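Local coordinates for protein 4-aminobutyrate transaminase (Acinetobacter baumannii, PDB 6WOP) that probably catalyses the pyridoxal 5'-phosphate-dependent transfer of the amino group of 4-aminobutyrate to 2-oxoglutarate, at residues 3-8 / 37-42; 247-252 / 354-359; 323-328 / 395-400. All coordinates share one frame; numbering follows the deposited sequence.

Interaction 1 of 3, residues 3-8 / 37-42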
# COMPACT_ATOMS: atom_id res chain seq x y z
N THR A 3 37.34 34.81 0.46
CA THR A 3 35.94 35.09 0.22
C THR A 3 35.49 34.42 -1.07
O THR A 3 34.28 34.38 -1.38
CB THR A 3 35.66 36.64 0.19
OG1 THR A 3 36.32 37.28 -0.92
CG2 THR A 3 36.20 37.28 1.45
N GLN A 4 36.45 33.85 -1.82
CA GLN A 4 36.09 33.01 -2.96
C GLN A 4 35.27 31.79 -2.52
O GLN A 4 34.40 31.33 -3.29
CB GLN A 4 37.33 32.56 -3.73
CG GLN A 4 37.53 33.26 -5.08
CD GLN A 4 36.82 32.54 -6.26
OE1 GLN A 4 35.79 31.85 -6.08
NE2 GLN A 4 37.38 32.71 -7.46
N HIS A 5 35.51 31.26 -1.32
CA HIS A 5 34.65 30.16 -0.86
C HIS A 5 33.28 30.68 -0.40
O HIS A 5 32.28 29.98 -0.52
CB HIS A 5 35.34 29.35 0.26
CG HIS A 5 36.03 28.10 -0.24
ND1 HIS A 5 36.42 27.07 0.60
CD2 HIS A 5 36.43 27.73 -1.48
CE1 HIS A 5 36.99 26.10 -0.11
NE2 HIS A 5 37.02 26.49 -1.37
N SER A 6 33.21 31.91 0.08
CA SER A 6 31.92 32.54 0.31
C SER A 6 31.15 32.69 -0.99
O SER A 6 29.95 32.36 -1.05
CB SER A 6 32.11 33.90 0.99
OG SER A 6 30.97 34.19 1.79
N ALA A 7 31.84 33.16 -2.06
CA ALA A 7 31.20 33.27 -3.38
C ALA A 7 30.68 31.92 -3.87
O ALA A 7 29.57 31.82 -4.44
CB ALA A 7 32.18 33.88 -4.39
N LEU A 8 31.44 30.86 -3.61
CA LEU A 8 31.00 29.54 -4.05
C LEU A 8 29.81 29.04 -3.25
O LEU A 8 28.93 28.34 -3.80
CB LEU A 8 32.16 28.57 -3.88
CG LEU A 8 32.74 27.97 -5.12
CD1 LEU A 8 33.89 27.07 -4.71
CD2 LEU A 8 31.60 27.17 -5.77
N TRP A 37 42.68 17.92 -0.17
CA TRP A 37 43.10 19.33 -0.20
C TRP A 37 41.92 20.19 -0.61
O TRP A 37 41.15 19.79 -1.50
CB TRP A 37 44.23 19.59 -1.20
CG TRP A 37 45.57 19.05 -0.81
CD1 TRP A 37 46.57 19.71 -0.15
CD2 TRP A 37 46.06 17.74 -1.10
NE1 TRP A 37 47.64 18.88 0.03
CE2 TRP A 37 47.38 17.67 -0.58
CE3 TRP A 37 45.53 16.62 -1.76
CZ2 TRP A 37 48.17 16.51 -0.68
CZ3 TRP A 37 46.33 15.45 -1.89
CH2 TRP A 37 47.64 15.42 -1.36
N ASP A 38 41.76 21.33 0.02
CA ASP A 38 40.70 22.22 -0.40
C ASP A 38 41.24 23.17 -1.47
O ASP A 38 42.42 23.14 -1.85
CB ASP A 38 40.07 22.97 0.79
CG ASP A 38 41.02 24.00 1.44
OD1 ASP A 38 42.11 24.30 0.89
OD2 ASP A 38 40.67 24.48 2.54
N LYS A 39 40.35 24.05 -1.92
CA LYS A 39 40.69 24.91 -3.03
C LYS A 39 41.76 25.91 -2.65
O LYS A 39 42.46 26.40 -3.54
CB LYS A 39 39.42 25.60 -3.54
CG LYS A 39 38.37 24.59 -4.08
CD LYS A 39 37.13 25.29 -4.56
CE LYS A 39 37.48 26.27 -5.65
NZ LYS A 39 38.05 25.53 -6.81
N GLU A 40 41.93 26.18 -1.35
CA GLU A 40 42.97 27.08 -0.89
C GLU A 40 44.25 26.39 -0.47
O GLU A 40 45.17 27.07 -0.04
CB GLU A 40 42.46 27.93 0.26
CG GLU A 40 41.24 28.78 -0.12
CD GLU A 40 40.03 28.45 0.73
OE1 GLU A 40 39.47 27.33 0.59
OE2 GLU A 40 39.65 29.32 1.53
N GLY A 41 44.36 25.08 -0.60
CA GLY A 41 45.61 24.39 -0.33
C GLY A 41 45.69 23.73 1.04
O GLY A 41 46.67 23.02 1.30
N ASN A 42 44.70 23.97 1.92
CA ASN A 42 44.70 23.36 3.24
C ASN A 42 44.58 21.85 3.11
O ASN A 42 43.83 21.33 2.29
CB ASN A 42 43.53 23.87 4.09
CG ASN A 42 43.57 25.38 4.28
OD1 ASN A 42 44.54 25.92 4.78
ND2 ASN A 42 42.51 26.05 3.84
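H5 and E40 reach toward each other tip to tip, and the carboxylate of E40 ends over one face of the imidazole. Its CD stands 3.8 Å above the ring plane, over the centre, and the two planes are 62° apart. No N-H of the ring is aimed at the carboxylate: H5 ND1 lies 3.1 Å from E40 OE1, but the angle is too poor for a hydrogen bond. E40 OE1 is modelled too close to the ring, which leaves the fine placement of this tip doubtful.

K39 meets the same ring from another direction. Its CG lies in the ring plane, at the edge, while K39 CB approaches to 3.4 Å from H5 NE2. Farther out, L8 crosses the lysine at about a right angle, its CD1 3.7 Å from K39 CD. The lysine chain bends where chi3 (59°) turns CE aside, and its ammonium makes a salt bridge with E85 of the second subunit, against which L8 also packs. H5 in turn meets Y27 edge-to-face.

Behind these side chains, D38 fixes the turn that presents K39 and E40. Its OD2 takes N42 ND2 on the syn lone pair at 2.7 Å, in the amide plane and nearly straight (166°). Its OD1 accepts N42 N at 2.8 Å from above the carboxylate plane, and a weak bond comes from E40 N. The type I turn D38-G41 is closed by G41 N to D38 O at 3.0 Å, D38 N bonds N42 O at 3.1 Å, and G41 has positive phi. This is the type I turn with a G1 bulge of a beta hairpin, here linking strands 35-38 and 43-46 beside the N-terminal helix 4-15.

Interaction 2 of 3, residues 247-252 / 354-359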
# COMPACT_ATOMS: atom_id res chain seq x y z
N ALA A 247 36.65 -5.40 3.35
CA ALA A 247 37.77 -5.47 4.30
C ALA A 247 37.60 -4.53 5.49
O ALA A 247 38.45 -4.56 6.40
CB ALA A 247 39.12 -5.20 3.63
N ARG A 248 36.52 -3.76 5.56
CA ARG A 248 36.35 -2.79 6.66
C ARG A 248 36.46 -3.44 8.03
O ARG A 248 37.04 -2.87 8.96
CB ARG A 248 34.98 -2.11 6.53
CG ARG A 248 34.80 -0.86 7.36
CD ARG A 248 35.57 0.32 6.70
NE ARG A 248 36.32 1.03 7.70
CZ ARG A 248 37.26 1.91 7.40
NH1 ARG A 248 37.54 2.19 6.11
NH2 ARG A 248 37.95 2.49 8.38
N THR A 249 35.93 -4.65 8.19
CA THR A 249 35.82 -5.26 9.51
C THR A 249 36.95 -6.23 9.76
O THR A 249 36.91 -6.96 10.75
CB THR A 249 34.49 -6.00 9.67
OG1 THR A 249 34.46 -7.13 8.78
CG2 THR A 249 33.34 -5.03 9.41
N GLY A 250 37.94 -6.30 8.87
CA GLY A 250 39.11 -7.13 9.18
C GLY A 250 39.01 -8.51 8.56
O GLY A 250 39.94 -9.32 8.70
N LYS A 251 37.91 -8.77 7.85
CA LYS A 251 37.76 -9.88 6.91
C LYS A 251 37.05 -9.28 5.72
O LYS A 251 36.57 -8.15 5.81
CB LYS A 251 36.98 -11.08 7.51
CG LYS A 251 37.71 -11.74 8.74
CD LYS A 251 36.89 -12.95 9.24
CE LYS A 251 37.53 -13.67 10.39
NZ LYS A 251 38.87 -14.18 9.95
N LEU A 252 36.97 -10.00 4.60
CA LEU A 252 36.48 -9.32 3.40
C LEU A 252 35.04 -8.85 3.60
O LEU A 252 34.71 -7.67 3.37
CB LEU A 252 36.58 -10.24 2.20
CG LEU A 252 36.26 -9.61 0.84
CD1 LEU A 252 37.25 -8.46 0.55
CD2 LEU A 252 36.28 -10.68 -0.24
N GLY A 354 37.07 -4.88 13.56
CA GLY A 354 38.08 -4.52 12.55
C GLY A 354 38.31 -3.02 12.60
O GLY A 354 38.59 -2.44 13.65
N SER A 355 38.18 -2.38 11.44
CA SER A 355 38.27 -0.92 11.43
C SER A 355 36.93 -0.30 11.10
O SER A 355 36.87 0.86 10.72
CB SER A 355 39.36 -0.43 10.46
OG SER A 355 40.66 -0.45 11.10
N MET A 356 35.85 -1.01 11.47
CA MET A 356 34.54 -0.39 11.64
C MET A 356 34.44 -0.06 13.13
O MET A 356 34.00 -0.89 13.93
CB MET A 356 33.42 -1.31 11.17
CG MET A 356 32.44 -0.61 10.31
SD MET A 356 31.30 -1.70 9.54
CE MET A 356 30.04 -0.50 9.21
N VAL A 357 34.92 1.15 13.49
CA VAL A 357 35.08 1.60 14.88
C VAL A 357 34.31 2.90 15.08
O VAL A 357 34.35 3.79 14.22
CB VAL A 357 36.57 1.83 15.26
CG1 VAL A 357 36.69 2.26 16.78
CG2 VAL A 357 37.39 0.63 14.97
N ALA A 358 33.69 3.03 16.26
CA ALA A 358 32.95 4.24 16.61
C ALA A 358 33.09 4.51 18.09
O ALA A 358 33.21 3.59 18.90
CB ALA A 358 31.47 4.11 16.27
N VAL A 359 32.98 5.79 18.47
CA VAL A 359 32.93 6.21 19.87
C VAL A 359 31.62 6.97 20.10
O VAL A 359 31.24 7.83 19.29
CB VAL A 359 34.14 7.05 20.27
CG1 VAL A 359 34.16 8.40 19.55
CG2 VAL A 359 34.17 7.22 21.80
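R248 and S355 hold each other through main chain and side chain. S355 N donates to R248 O at 2.8 Å. In return the guanidinium grips S355 O side-on with two nitrogens, R248 NE at 3.1 Å and R248 NH2 at 3.0 Å. The oxygen lies in the guanidinium plane, 8° out of it, whereas both donors stand above the carbonyl plane of S355, on the same face of it. Double donation to a single acceptor restrains rotation of the arginine head.

R248 and M356 cross at about a right angle: R248 CG, anti to the backbone N (chi1 -164°), lies 3.8 Å from M356 CG. T249 lies side by side with M356, pointing the same way, and its CG2 is 3.9 Å from M356 SD. G354, at positive phi, comes backbone to backbone against T249: its CA makes a CH...O contact of 3.3 Å with T249 O. This closeness relies on glycine, as T249 C and G250 N leave no room for a beta carbon.

A second shell positions these groups. R248 NH1 bonds Y395 O and N55 OD1, and the arginine also makes a cation-pi contact with Y395. T249 OG1 is paired with H257 NE2, and S355 OG with A325 O and Y395 OH. The type I turn A247-G250, in the loop between strands 236-240 and 264-267, is thereby docked on the tight connection between antiparallel strands 347-353 and 356-361, where the large domain of a fold-type I aminotransferase meets the small domain, built from both ends of the chain.

Interaction 3 of 3, residues 323-328 / 395-400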
# COMPACT_ATOMS: atom_id res chain seq x y z
N ASP A 323 44.20 -7.47 7.28
CA ASP A 323 45.11 -7.38 8.42
C ASP A 323 45.33 -5.93 8.85
O ASP A 323 45.37 -5.64 10.05
CB ASP A 323 46.45 -8.03 8.10
CG ASP A 323 46.41 -9.53 8.05
OD1 ASP A 323 45.53 -10.18 8.65
OD2 ASP A 323 47.29 -10.07 7.36
N ARG A 324 45.54 -5.02 7.89
CA ARG A 324 45.69 -3.61 8.25
C ARG A 324 44.47 -3.08 8.98
O ARG A 324 44.60 -2.27 9.91
CB ARG A 324 46.00 -2.76 7.03
CG ARG A 324 47.45 -2.87 6.62
CD ARG A 324 48.08 -1.56 6.17
NE ARG A 324 48.57 -0.75 7.29
CZ ARG A 324 48.36 0.57 7.42
NH1 ARG A 324 47.61 1.24 6.47
NH2 ARG A 324 48.83 1.19 8.53
N ALA A 325 43.26 -3.50 8.54
CA ALA A 325 42.03 -3.07 9.23
C ALA A 325 42.07 -3.48 10.69
O ALA A 325 41.69 -2.70 11.59
CB ALA A 325 40.80 -3.68 8.55
N ASN A 326 42.51 -4.71 10.97
CA ASN A 326 42.56 -5.13 12.37
C ASN A 326 43.61 -4.34 13.15
O ASN A 326 43.37 -3.94 14.30
CB ASN A 326 42.83 -6.63 12.46
CG ASN A 326 41.61 -7.42 12.04
OD1 ASN A 326 40.48 -6.98 12.27
ND2 ASN A 326 41.81 -8.57 11.40
N GLU A 327 44.79 -4.12 12.55
CA GLU A 327 45.87 -3.38 13.21
C GLU A 327 45.51 -1.92 13.46
O GLU A 327 45.75 -1.40 14.55
CB GLU A 327 47.17 -3.43 12.37
CG GLU A 327 47.76 -4.78 12.29
CD GLU A 327 48.70 -4.98 11.09
OE1 GLU A 327 49.09 -4.00 10.36
OE2 GLU A 327 49.03 -6.18 10.89
N LEU A 328 45.02 -1.23 12.44
CA LEU A 328 44.60 0.15 12.65
C LEU A 328 43.43 0.22 13.65
O LEU A 328 43.39 1.10 14.52
CB LEU A 328 44.19 0.78 11.31
CG LEU A 328 45.26 1.06 10.23
CD1 LEU A 328 44.57 1.28 8.91
CD2 LEU A 328 46.07 2.27 10.56
N TYR A 395 38.45 5.88 7.93
CA TYR A 395 39.70 6.20 7.25
C TYR A 395 40.00 5.13 6.21
O TYR A 395 39.69 3.96 6.45
CB TYR A 395 40.82 6.23 8.27
CG TYR A 395 40.75 5.03 9.25
CD1 TYR A 395 41.34 3.81 8.95
CD2 TYR A 395 40.10 5.16 10.47
CE1 TYR A 395 41.26 2.71 9.89
CE2 TYR A 395 40.01 4.13 11.38
CZ TYR A 395 40.60 2.92 11.10
OH TYR A 395 40.49 1.93 12.02
N PRO A 396 40.66 5.47 5.09
CA PRO A 396 41.15 4.42 4.18
C PRO A 396 42.01 3.42 4.91
O PRO A 396 42.79 3.81 5.78
CB PRO A 396 41.98 5.23 3.14
CG PRO A 396 41.18 6.54 3.03
CD PRO A 396 40.78 6.82 4.51
N LEU A 397 41.87 2.12 4.55
CA LEU A 397 42.69 1.07 5.17
C LEU A 397 44.15 1.16 4.71
O LEU A 397 45.04 0.53 5.32
CB LEU A 397 42.16 -0.29 4.78
CG LEU A 397 40.70 -0.56 5.19
CD1 LEU A 397 40.27 -2.01 4.83
CD2 LEU A 397 40.56 -0.31 6.71
N THR A 398 44.38 1.96 3.69
CA THR A 398 45.71 2.25 3.14
C THR A 398 46.37 3.47 3.80
O THR A 398 47.46 3.88 3.36
CB THR A 398 45.56 2.50 1.63
OG1 THR A 398 44.57 3.52 1.42
CG2 THR A 398 45.09 1.23 0.88
N ILE A 399 45.74 4.09 4.79
CA ILE A 399 46.30 5.34 5.37
C ILE A 399 47.72 5.08 5.91
O ILE A 399 47.97 4.05 6.55
CB ILE A 399 45.33 5.91 6.45
CG1 ILE A 399 45.89 7.25 6.95
CG2 ILE A 399 45.18 4.95 7.65
CD1 ILE A 399 44.88 8.00 7.82
N PRO A 400 48.71 5.92 5.62
CA PRO A 400 50.04 5.69 6.19
C PRO A 400 49.96 5.71 7.70
O PRO A 400 49.29 6.55 8.27
CB PRO A 400 50.85 6.87 5.66
CG PRO A 400 50.13 7.26 4.32
CD PRO A 400 48.66 7.11 4.75
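R324 NH1 is held by two main-chain carbonyls of one turn. The stronger bond runs to I399 O at 2.8 Å with an N-H...O angle of 154°, and the acceptor lies 17° out of the guanidinium plane. A second, weak bond reaches L397 O at 2.9 Å. T398 CA and I399 N lie in the guanidinium plane at its edge, while L328 CD1 sits 3.8 Å above one face, offset toward the rim.

That same methyl joins the polar grip to the apolar core: L328 CD1 is 3.7 Å from Y395 CE1 and 3.9 Å from I399 CG2. L328 and Y395 slide past each other in opposite directions. A325 CB completes the row on the helix, 3.8 Å from L397 CD2. F404 of helix 401-416 meets Y395 edge-to-face and touches L328 and I399.

The type I turn P396-I399, followed by P400 as N-cap, leads from strand 390-393 into helix 401-416; helix 321-342 packs on this strand-to-helix connection in the small domain, built from both ends of the chain, of a fold-type I aminotransferase.

Along the chain interaction 1 closes first; the segments of interactions 2 and 3 then alternate, so their two chain closures cross. Those two are neighbours, with centres about 9 Å apart, and they touch through probable hydrogen bonds of S355. Interaction 1 is remote, its centre about 33 Å from that of interaction 2 and 30 Å from that of interaction 3. It nevertheless shares a sheet with interaction 2, since strands 35-38 and 356-361 belong to the same seven-stranded mixed sheet. N-terminal and C-terminal parts of the chain are thus built into one domain, tied to a loop of the large domain by interaction 2 and reaching the second subunit at interaction 1.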